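Local coordinates for putative sensory box/GGDEF family protein (Vibrio parahaemolyticus, PDB 3LID) that probably senses an extracellular signal through this PDC-fold domain and is thought to make cyclic di-GMP from GTP in its cytoplasmic part, at residues 31-36 and 76-81; 48-53 and 63-68; 224-229 and 246-251. One frame throughout, in Å; residues are numbered along the deposited sequence.

Interaction 1 (31-36 and 76-81); sequences NNIQDQ and QKLYKQ
The apolar part of this contact is small. Ile33 and Leu78 meet tip to tip, with Ile33 CG2 4.2 Å from Leu78 CD2. Ile33 holds CG2 anti to its backbone N. Leu78 takes the crowded first torsion, CG between the backbone N and the carbonyl carbon (chi1 54°). Its other methyl, CD1, sits 3.3 Å above the plane of the Tyr79 ring, over the ring centre. One leucine thus faces helix 9-45 with one branch and covers the next tyrosine with the other. Leu177 and Leu181 of helix 174-181 also pack on Ile33.

In the polar part, Gln36 runs out extended from the helix, while Gln76 bends at chi2. Their amides meet end to end, NE2 of Gln36 lying 2.7 Å from NE2 of Gln76, with planes 78° apart. Both amides are probably turned over in the model; with a side chain turned back, this pair may be a hydrogen bond.

A water bridges the Gln36 carbonyl and the Tyr79 hydroxyl. It hydrogen-bonds to Tyr79 OH at 2.6 Å and donates a weak hydrogen bond of 3.1 Å to Gln36 O.

In the backbone, Lys77 leaves helix 59-76 with positive phi (71°), and the chain then enters strand 79-86. The strand belongs to the antiparallel sheet of the first of two PDC modules, here joined to the long N-terminal helix typical of double-PDC sensor domains.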
loop_
_atom_site.group_PDB
_atom_site.type_symbol
_atom_site.label_atom_id
_atom_site.label_comp_id
_atom_site.label_asym_id
_atom_site.label_seq_id
_atom_site.Cartn_x
_atom_site.Cartn_y
_atom_site.Cartn_z
ATOM N N ASN A 31 4.509 10.207 -0.776
ATOM C CA ASN A 31 5.469 10.597 0.261
ATOM C C ASN A 31 4.791 11.161 1.493
ATOM O O ASN A 31 5.228 10.884 2.650
ATOM C CB ASN A 31 6.402 11.693 -0.265
ATOM C CG ASN A 31 7.336 11.225 -1.402
ATOM O OD1 ASN A 31 7.701 10.048 -1.563
ATOM N ND2 ASN A 31 7.688 12.179 -2.235
ATOM N N ASN A 32 3.738 11.934 1.287
ATOM C CA ASN A 32 2.990 12.461 2.434
ATOM C C ASN A 32 2.291 11.351 3.224
ATOM O O ASN A 32 2.259 11.307 4.470
ATOM C CB ASN A 32 1.974 13.528 2.006
ATOM C CG ASN A 32 2.670 14.891 1.852
ATOM O OD1 ASN A 32 3.886 14.952 2.025
ATOM N ND2 ASN A 32 1.940 15.931 1.438
ATOM N N ILE A 33 1.712 10.438 2.492
ATOM C CA ILE A 33 1.080 9.289 3.189
ATOM C C ILE A 33 2.151 8.532 4.052
ATOM O O ILE A 33 1.897 8.125 5.203
ATOM C CB ILE A 33 0.444 8.310 2.156
ATOM C CG1 ILE A 33 -0.822 8.922 1.523
ATOM C CG2 ILE A 33 0.128 6.915 2.811
ATOM C CD1 ILE A 33 -1.982 9.089 2.493
ATOM N N GLN A 34 3.326 8.318 3.485
ATOM C CA GLN A 34 4.394 7.668 4.254
ATOM C C GLN A 34 4.699 8.455 5.550
ATOM O O GLN A 34 4.824 7.853 6.649
ATOM C CB GLN A 34 5.650 7.586 3.402
ATOM C CG GLN A 34 6.838 7.163 4.267
ATOM C CD GLN A 34 7.991 6.609 3.499
ATOM O OE1 GLN A 34 7.928 6.300 2.339
ATOM N NE2 GLN A 34 9.061 6.379 4.226
ATOM N N ASP A 35 4.789 9.773 5.464
ATOM C CA ASP A 35 5.070 10.617 6.690
ATOM C C ASP A 35 3.916 10.403 7.713
ATOM O O ASP A 35 4.137 10.286 8.933
ATOM C CB ASP A 35 5.064 12.089 6.227
ATOM C CG ASP A 35 5.464 13.036 7.333
ATOM O OD1 ASP A 35 6.653 13.159 7.604
ATOM O OD2 ASP A 35 4.537 13.583 7.924
ATOM N N GLN A 36 2.686 10.346 7.234
ATOM C CA GLN A 36 1.488 10.228 8.110
ATOM C C GLN A 36 1.576 8.812 8.812
ATOM O O GLN A 36 1.309 8.639 9.998
ATOM C CB GLN A 36 0.235 10.284 7.234
ATOM C CG GLN A 36 -1.067 10.245 7.900
ATOM C CD GLN A 36 -2.276 10.351 6.894
ATOM O OE1 GLN A 36 -2.180 10.978 5.812
ATOM N NE2 GLN A 36 -3.399 9.742 7.261
ATOM N N GLN A 76 -8.000 7.414 10.442
ATOM C CA GLN A 76 -6.909 7.348 9.460
ATOM C C GLN A 76 -7.290 6.662 8.126
ATOM O O GLN A 76 -6.651 6.959 7.118
ATOM C CB GLN A 76 -5.683 6.644 10.084
ATOM C CG GLN A 76 -5.035 7.503 11.149
ATOM C CD GLN A 76 -4.408 8.756 10.528
ATOM O OE1 GLN A 76 -4.870 9.898 10.760
ATOM N NE2 GLN A 76 -3.470 8.557 9.702
ATOM N N LYS A 77 -8.199 5.685 8.186
ATOM C CA LYS A 77 -8.832 4.944 7.057
ATOM C C LYS A 77 -7.876 3.971 6.310
ATOM O O LYS A 77 -8.370 3.005 5.713
ATOM C CB LYS A 77 -9.504 5.873 6.025
ATOM C CG LYS A 77 -10.491 6.777 6.759
ATOM C CD LYS A 77 -11.111 7.728 5.713
ATOM C CE LYS A 77 -11.799 8.854 6.406
ATOM N NZ LYS A 77 -13.074 8.385 6.886
ATOM N N LEU A 78 -6.565 4.220 6.352
ATOM C CA LEU A 78 -5.671 3.448 5.530
ATOM C C LEU A 78 -5.156 2.157 6.191
ATOM O O LEU A 78 -4.418 1.399 5.539
ATOM C CB LEU A 78 -4.440 4.279 5.065
ATOM C CG LEU A 78 -3.643 4.966 6.194
ATOM C CD1 LEU A 78 -2.663 3.987 6.664
ATOM C CD2 LEU A 78 -2.862 6.221 5.631
ATOM N N TYR A 79 -5.542 1.940 7.434
ATOM C CA TYR A 79 -5.201 0.636 8.109
ATOM C C TYR A 79 -6.348 -0.344 8.037
ATOM O O TYR A 79 -7.444 -0.030 8.494
ATOM C CB TYR A 79 -4.800 0.841 9.574
ATOM C CG TYR A 79 -3.682 1.815 9.718
ATOM C CD1 TYR A 79 -2.387 1.452 9.392
ATOM C CD2 TYR A 79 -3.930 3.157 10.129
ATOM C CE1 TYR A 79 -1.330 2.351 9.495
ATOM C CE2 TYR A 79 -2.867 4.051 10.247
ATOM C CZ TYR A 79 -1.595 3.660 9.868
ATOM O OH TYR A 79 -0.545 4.548 9.965
ATOM N N LYS A 80 -6.109 -1.487 7.396
ATOM C CA LYS A 80 -7.096 -2.537 7.307
ATOM C C LYS A 80 -7.127 -3.364 8.640
ATOM O O LYS A 80 -8.160 -3.857 9.037
ATOM C CB LYS A 80 -6.762 -3.397 6.101
ATOM C CG LYS A 80 -7.871 -4.409 5.860
ATOM C CD LYS A 80 -7.943 -4.754 4.378
ATOM C CE LYS A 80 -9.115 -5.651 4.096
ATOM N NZ LYS A 80 -8.859 -6.991 4.699
ATOM N N GLN A 81 -6.006 -3.414 9.329
ATOM C CA GLN A 81 -5.958 -4.036 10.648
ATOM C C GLN A 81 -4.938 -3.350 11.468
ATOM O O GLN A 81 -3.989 -2.827 10.943
ATOM C CB GLN A 81 -5.424 -5.523 10.540
ATOM C CG GLN A 81 -6.327 -6.395 9.677
ATOM C CD GLN A 81 -5.785 -7.825 9.653
ATOM O OE1 GLN A 81 -5.117 -8.272 8.686
ATOM N NE2 GLN A 81 -6.013 -8.521 10.752
HETATM O O HOH W 1 -1.244 7.013 9.388
#

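Interaction 2 (48-53 and 63-68); sequences QSLYDY and TILENM
Leu65 makes the largest single contribution to this contact. Its CG is anti to the backbone N (chi1 178°), which sends both methyls across to helix 48-55. Leu65 CD1 rests against the Leu50 backbone, 3.8 Å from Leu50 CA. Leu65 CD2 lies 3.7 Å from Tyr53 CD2, where the two side chains cross at about a right angle. Leu65 CD2 is also 3.9 Å from Leu50 CD1, and the leucines run side by side.

The backbones come closest at Ser49, with Ser49 CA 5.3 Å from Leu65 CA. Ser49 OG is in the crowded place between N and carbonyl carbon (chi1 52°) and faces Met68. Met68 is bent at chi2 and chi3, so its CE folds back to 2.7 Å from Ser49 OG. That is very short, but Met68 has two deposited conformers. Ile64 CG2 approaches Ser49 CB.

The pair is a short antiparallel helical hairpin: the axes of segments 48-53 and 63-68 approach to 8.8 Å, with directions 152° apart. It packs on the sheet of the first PDC module: Tyr53 and Leu65 both touch Val93 of strand 91-98.

Further out, Ser47 OG makes a weak hydrogen bond with Ser49 OG. Gln48 NE2 donates to Asp52 OD1 along one side of helix 48-55, reaching it from above the carboxylate plane. An ethanediol molecule, probably from the crystallisation liquor, lies about 3 Å from the Tyr53 side chain.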
loop_
_atom_site.group_PDB
_atom_site.type_symbol
_atom_site.label_atom_id
_atom_site.label_comp_id
_atom_site.label_asym_id
_atom_site.label_seq_id
_atom_site.Cartn_x
_atom_site.Cartn_y
_atom_site.Cartn_z
ATOM N N GLN A 48 -0.168 5.481 25.772
ATOM C CA GLN A 48 -0.530 5.147 27.156
ATOM C C GLN A 48 -1.507 3.947 27.231
ATOM O O GLN A 48 -1.375 3.065 28.112
ATOM C CB GLN A 48 -1.218 6.367 27.786
ATOM C CG GLN A 48 -1.492 6.189 29.297
ATOM C CD GLN A 48 -0.205 6.199 30.059
ATOM O OE1 GLN A 48 0.586 7.151 29.955
ATOM N NE2 GLN A 48 0.038 5.143 30.838
ATOM N N SER A 49 -2.478 3.905 26.330
ATOM C CA SER A 49 -3.477 2.840 26.356
ATOM C C SER A 49 -2.805 1.499 26.076
ATOM O O SER A 49 -3.169 0.483 26.633
ATOM C CB SER A 49 -4.655 3.129 25.395
ATOM O OG SER A 49 -4.235 3.452 24.065
ATOM N N LEU A 50 -1.824 1.481 25.167
ATOM C CA LEU A 50 -1.183 0.197 24.907
ATOM C C LEU A 50 -0.309 -0.181 26.138
ATOM O O LEU A 50 -0.325 -1.347 26.597
ATOM C CB LEU A 50 -0.308 0.251 23.637
ATOM C CG LEU A 50 0.570 -0.945 23.331
ATOM C CD1 LEU A 50 -0.288 -2.190 23.098
ATOM C CD2 LEU A 50 1.475 -0.619 22.080
ATOM N N TYR A 51 0.394 0.805 26.682
ATOM C CA TYR A 51 1.247 0.592 27.861
ATOM C C TYR A 51 0.395 0.043 29.006
ATOM O O TYR A 51 0.745 -0.980 29.621
ATOM C CB TYR A 51 1.831 1.904 28.235
ATOM C CG TYR A 51 2.577 1.778 29.515
ATOM C CD1 TYR A 51 3.822 1.204 29.548
ATOM C CD2 TYR A 51 1.992 2.222 30.723
ATOM C CE1 TYR A 51 4.524 1.096 30.775
ATOM C CE2 TYR A 51 2.667 2.120 31.940
ATOM C CZ TYR A 51 3.929 1.562 31.949
ATOM O OH TYR A 51 4.588 1.426 33.160
ATOM N N ASP A 52 -0.746 0.674 29.234
ATOM C CA ASP A 52 -1.625 0.186 30.337
ATOM C C ASP A 52 -2.055 -1.252 30.177
ATOM O O ASP A 52 -2.057 -2.051 31.184
ATOM C CB ASP A 52 -2.867 1.066 30.523
ATOM C CG ASP A 52 -2.520 2.497 30.970
ATOM O OD1 ASP A 52 -1.395 2.783 31.480
ATOM O OD2 ASP A 52 -3.402 3.366 30.815
ATOM N N TYR A 53 -2.465 -1.617 28.965
ATOM C CA TYR A 53 -2.859 -2.943 28.669
ATOM C C TYR A 53 -1.665 -3.931 28.884
ATOM O O TYR A 53 -1.877 -5.023 29.429
ATOM C CB TYR A 53 -3.400 -3.032 27.202
ATOM C CG TYR A 53 -3.546 -4.429 26.683
ATOM C CD1 TYR A 53 -4.586 -5.273 27.159
ATOM C CD2 TYR A 53 -2.592 -4.950 25.782
ATOM C CE1 TYR A 53 -4.689 -6.634 26.668
ATOM C CE2 TYR A 53 -2.679 -6.238 25.294
ATOM C CZ TYR A 53 -3.712 -7.085 25.748
ATOM O OH TYR A 53 -3.780 -8.367 25.218
ATOM N N THR A 63 -10.366 -3.399 26.551
ATOM C CA THR A 63 -11.466 -2.616 25.919
ATOM C C THR A 63 -11.052 -1.187 25.611
ATOM O O THR A 63 -11.382 -0.642 24.559
ATOM C CB THR A 63 -12.694 -2.625 26.867
ATOM O OG1 THR A 63 -13.170 -3.977 26.922
ATOM C CG2 THR A 63 -13.817 -1.656 26.403
ATOM N N ILE A 64 -10.368 -0.544 26.541
ATOM C CA ILE A 64 -9.929 0.804 26.313
ATOM C C ILE A 64 -8.994 0.850 25.077
ATOM O O ILE A 64 -9.137 1.757 24.214
ATOM C CB ILE A 64 -9.224 1.342 27.554
ATOM C CG1 ILE A 64 -10.339 1.558 28.608
ATOM C CG2 ILE A 64 -8.467 2.630 27.302
ATOM C CD1 ILE A 64 -9.716 1.753 30.030
ATOM N N LEU A 65 -8.062 -0.107 25.012
ATOM C CA LEU A 65 -7.104 -0.161 23.889
ATOM C C LEU A 65 -7.882 -0.391 22.574
ATOM O O LEU A 65 -7.657 0.313 21.592
ATOM C CB LEU A 65 -6.120 -1.311 24.082
ATOM C CG LEU A 65 -5.110 -1.478 22.955
ATOM C CD1 LEU A 65 -4.280 -0.190 22.805
ATOM C CD2 LEU A 65 -4.149 -2.655 23.341
ATOM N N GLU A 66 -8.809 -1.353 22.567
ATOM C CA GLU A 66 -9.562 -1.690 21.367
ATOM C C GLU A 66 -10.373 -0.459 20.886
ATOM O O GLU A 66 -10.410 -0.151 19.692
ATOM C CB GLU A 66 -10.551 -2.770 21.653
ATOM C CG GLU A 66 -9.849 -4.185 21.726
ATOM C CD GLU A 66 -10.776 -5.320 22.172
ATOM O OE1 GLU A 66 -11.828 -5.043 22.799
ATOM O OE2 GLU A 66 -10.430 -6.467 21.828
ATOM N N ASN A 67 -10.998 0.240 21.823
ATOM C CA ASN A 67 -11.788 1.432 21.454
ATOM C C ASN A 67 -10.895 2.495 20.860
ATOM O O ASN A 67 -11.301 3.176 19.906
ATOM C CB ASN A 67 -12.564 1.956 22.689
ATOM C CG ASN A 67 -13.702 1.018 23.051
ATOM O OD1 ASN A 67 -14.030 0.165 22.274
ATOM N ND2 ASN A 67 -14.255 1.134 24.252
ATOM N N MET A 68 -9.687 2.670 21.429
ATOM C CA MET A 68 -8.769 3.647 20.906
ATOM C C MET A 68 -8.336 3.266 19.484
ATOM O O MET A 68 -8.378 4.119 18.532
ATOM C CB MET A 68 -7.548 3.737 21.834
ATOM C CG MET A 68 -6.591 4.882 21.568
ATOM S SD MET A 68 -5.297 4.555 20.383
ATOM C CE MET A 68 -4.057 3.539 21.331
#

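Interaction 3 (224-229 and 246-251); sequences NMYPDI and HLIAFS
The main apolar contact is a CH-pi interaction. Ile248 CD1 stands over one face of the Tyr226 ring, 3.4 Å from the centroid and only 8° off the ring normal. The opposite face carries Met225 CB, offset toward the rim, so the ring is held from both sides. The same Ile248 methyl also meets Ile229. Ile229 CD1 comes to 3.5 Å from Ile248 CD1, tighter than usual for two carbons, and the two side chains cross obliquely. Farther along the strand, Ile229 CG2 reaches 4.3 Å from Phe250 CE2.

The aromatic contact is between Tyr226 and His246, whose side chains cross at about a right angle. Tyr226 OH lies 3.3 Å above the plane of the His246 ring, offset toward its rim. The ring planes are 56° apart and their centroids 5.7 Å, an oblique pair.

Backbone bonding shapes the first segment. Tyr226 is the first residue to leave helix 222-225. Ile229 N bonds to Tyr226 O at 2.9 Å, closing a turn, and both side chains face strand 246-254. Leu247 and Ala249 point the other way and pack on helix 9-45.

The Tyr226 hydroxyl bonds to Asp266 OD2 on the adjoining strand 260-268. Tyr226 therefore combines an apolar ring, gripped between carbons, with a polar tip anchored to a carboxylate, which should restrict its position over the sheet of the second PDC module.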
loop_
_atom_site.group_PDB
_atom_site.type_symbol
_atom_site.label_atom_id
_atom_site.label_comp_id
_atom_site.label_asym_id
_atom_site.label_seq_id
_atom_site.Cartn_x
_atom_site.Cartn_y
_atom_site.Cartn_z
ATOM N N ASN A 224 7.804 -8.289 -19.409
ATOM C CA ASN A 224 7.355 -9.147 -20.514
ATOM C C ASN A 224 6.539 -8.324 -21.464
ATOM O O ASN A 224 6.604 -8.493 -22.686
ATOM C CB ASN A 224 6.473 -10.256 -19.909
ATOM C CG ASN A 224 5.993 -11.244 -20.922
ATOM O OD1 ASN A 224 6.816 -11.854 -21.644
ATOM N ND2 ASN A 224 4.669 -11.499 -20.937
ATOM N N MET A 225 5.722 -7.419 -20.930
ATOM C CA MET A 225 4.847 -6.590 -21.737
ATOM C C MET A 225 5.583 -5.508 -22.591
ATOM O O MET A 225 5.237 -5.284 -23.765
ATOM C CB MET A 225 3.793 -5.941 -20.836
ATOM C CG MET A 225 2.774 -6.991 -20.291
ATOM S SD MET A 225 2.075 -6.252 -18.750
ATOM C CE MET A 225 0.983 -5.090 -19.374
ATOM N N TYR A 226 6.586 -4.892 -21.990
ATOM C CA TYR A 226 7.338 -3.763 -22.541
ATOM C C TYR A 226 8.809 -3.953 -22.292
ATOM O O TYR A 226 9.469 -3.182 -21.586
ATOM C CB TYR A 226 6.853 -2.426 -21.933
ATOM C CG TYR A 226 5.376 -2.192 -22.056
ATOM C CD1 TYR A 226 4.762 -1.985 -23.308
ATOM C CD2 TYR A 226 4.567 -2.188 -20.947
ATOM C CE1 TYR A 226 3.403 -1.741 -23.433
ATOM C CE2 TYR A 226 3.206 -1.897 -21.072
ATOM C CZ TYR A 226 2.626 -1.685 -22.337
ATOM O OH TYR A 226 1.263 -1.417 -22.485
ATOM N N PRO A 227 9.409 -4.943 -22.943
ATOM C CA PRO A 227 10.788 -5.307 -22.645
ATOM C C PRO A 227 11.811 -4.191 -22.882
ATOM O O PRO A 227 12.799 -4.116 -22.175
ATOM C CB PRO A 227 11.063 -6.509 -23.583
ATOM C CG PRO A 227 9.835 -6.653 -24.421
ATOM C CD PRO A 227 8.733 -5.818 -23.920
ATOM N N ASP A 228 11.532 -3.316 -23.848
ATOM C CA ASP A 228 12.463 -2.234 -24.123
ATOM C C ASP A 228 12.211 -1.030 -23.311
ATOM O O ASP A 228 13.069 -0.168 -23.279
ATOM C CB ASP A 228 12.412 -1.878 -25.605
ATOM C CG ASP A 228 12.936 -2.997 -26.385
ATOM O OD1 ASP A 228 14.068 -3.397 -26.016
ATOM O OD2 ASP A 228 12.195 -3.563 -27.220
ATOM N N ILE A 229 11.049 -0.963 -22.666
ATOM C CA ILE A 229 10.715 0.202 -21.798
ATOM C C ILE A 229 11.088 -0.090 -20.333
ATOM O O ILE A 229 11.526 0.811 -19.606
ATOM C CB ILE A 229 9.273 0.672 -21.970
ATOM C CG1 ILE A 229 8.966 1.066 -23.466
ATOM C CG2 ILE A 229 8.933 1.820 -21.011
ATOM C CD1 ILE A 229 7.598 1.353 -23.687
ATOM N N HIS A 246 1.849 2.334 -27.645
ATOM C CA HIS A 246 1.577 2.777 -26.272
ATOM C C HIS A 246 2.569 3.868 -25.944
ATOM O O HIS A 246 3.784 3.757 -26.232
ATOM C CB HIS A 246 1.741 1.595 -25.276
ATOM C CG HIS A 246 0.515 0.746 -25.168
ATOM N ND1 HIS A 246 0.173 -0.209 -26.112
ATOM C CD2 HIS A 246 -0.480 0.731 -24.246
ATOM C CE1 HIS A 246 -0.984 -0.757 -25.789
ATOM N NE2 HIS A 246 -1.416 -0.186 -24.677
ATOM N N LEU A 247 2.075 4.886 -25.254
ATOM C CA LEU A 247 2.933 5.861 -24.584
ATOM C C LEU A 247 2.965 5.455 -23.104
ATOM O O LEU A 247 1.900 5.237 -22.534
ATOM C CB LEU A 247 2.250 7.207 -24.610
ATOM C CG LEU A 247 2.915 8.227 -23.674
ATOM C CD1 LEU A 247 4.403 8.542 -24.030
ATOM C CD2 LEU A 247 2.049 9.510 -23.620
ATOM N N ILE A 248 4.143 5.246 -22.561
ATOM C CA ILE A 248 4.232 4.913 -21.132
ATOM C C ILE A 248 5.076 6.033 -20.503
ATOM O O ILE A 248 6.249 6.281 -20.916
ATOM C CB ILE A 248 4.958 3.607 -20.940
ATOM C CG1 ILE A 248 4.161 2.478 -21.616
ATOM C CG2 ILE A 248 5.082 3.294 -19.412
ATOM C CD1 ILE A 248 4.880 1.279 -21.547
ATOM N N ALA A 249 4.502 6.693 -19.489
ATOM C CA ALA A 249 5.231 7.614 -18.687
ATOM C C ALA A 249 5.455 6.937 -17.317
ATOM O O ALA A 249 4.579 6.174 -16.888
ATOM C CB ALA A 249 4.460 8.923 -18.511
ATOM N N PHE A 250 6.640 7.128 -16.764
ATOM C CA PHE A 250 7.007 6.348 -15.573
ATOM C C PHE A 250 7.808 7.192 -14.608
ATOM O O PHE A 250 8.510 8.189 -14.961
ATOM C CB PHE A 250 7.833 5.111 -15.993
ATOM C CG PHE A 250 8.986 5.452 -16.986
ATOM C CD1 PHE A 250 10.230 5.880 -16.533
ATOM C CD2 PHE A 250 8.763 5.329 -18.377
ATOM C CE1 PHE A 250 11.258 6.221 -17.470
ATOM C CE2 PHE A 250 9.773 5.661 -19.285
ATOM C CZ PHE A 250 10.981 6.099 -18.832
ATOM N N SER A 251 7.694 6.829 -13.326
ATOM C CA SER A 251 8.509 7.457 -12.330
ATOM C C SER A 251 8.653 6.383 -11.235
ATOM O O SER A 251 8.000 5.325 -11.308
ATOM C CB SER A 251 7.892 8.736 -11.764
ATOM O OG SER A 251 6.692 8.363 -11.092
#

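Overall arrangement
The contacts sit along one elongated domain. Interaction 1 is the most central, about 9 Å from the chain's centre, and joins the long helix 9-45 to strand 79-86. Residues 48-68 lie between the two segments of interaction 1; the centres of interactions 1 and 2 are about 20 Å apart. Helix 59-76 runs from interaction 2 and ends at Gln76 in interaction 1. Interaction 3 belongs to the other PDC module. Its centre is about 29 Å from that of interaction 1 and about 48 Å from that of interaction 2; interactions 2 and 3 lie on opposite sides of the chain's centre. Helix 9-45 relates them: it supplies residues 31-36 and also packs behind strand 246-254.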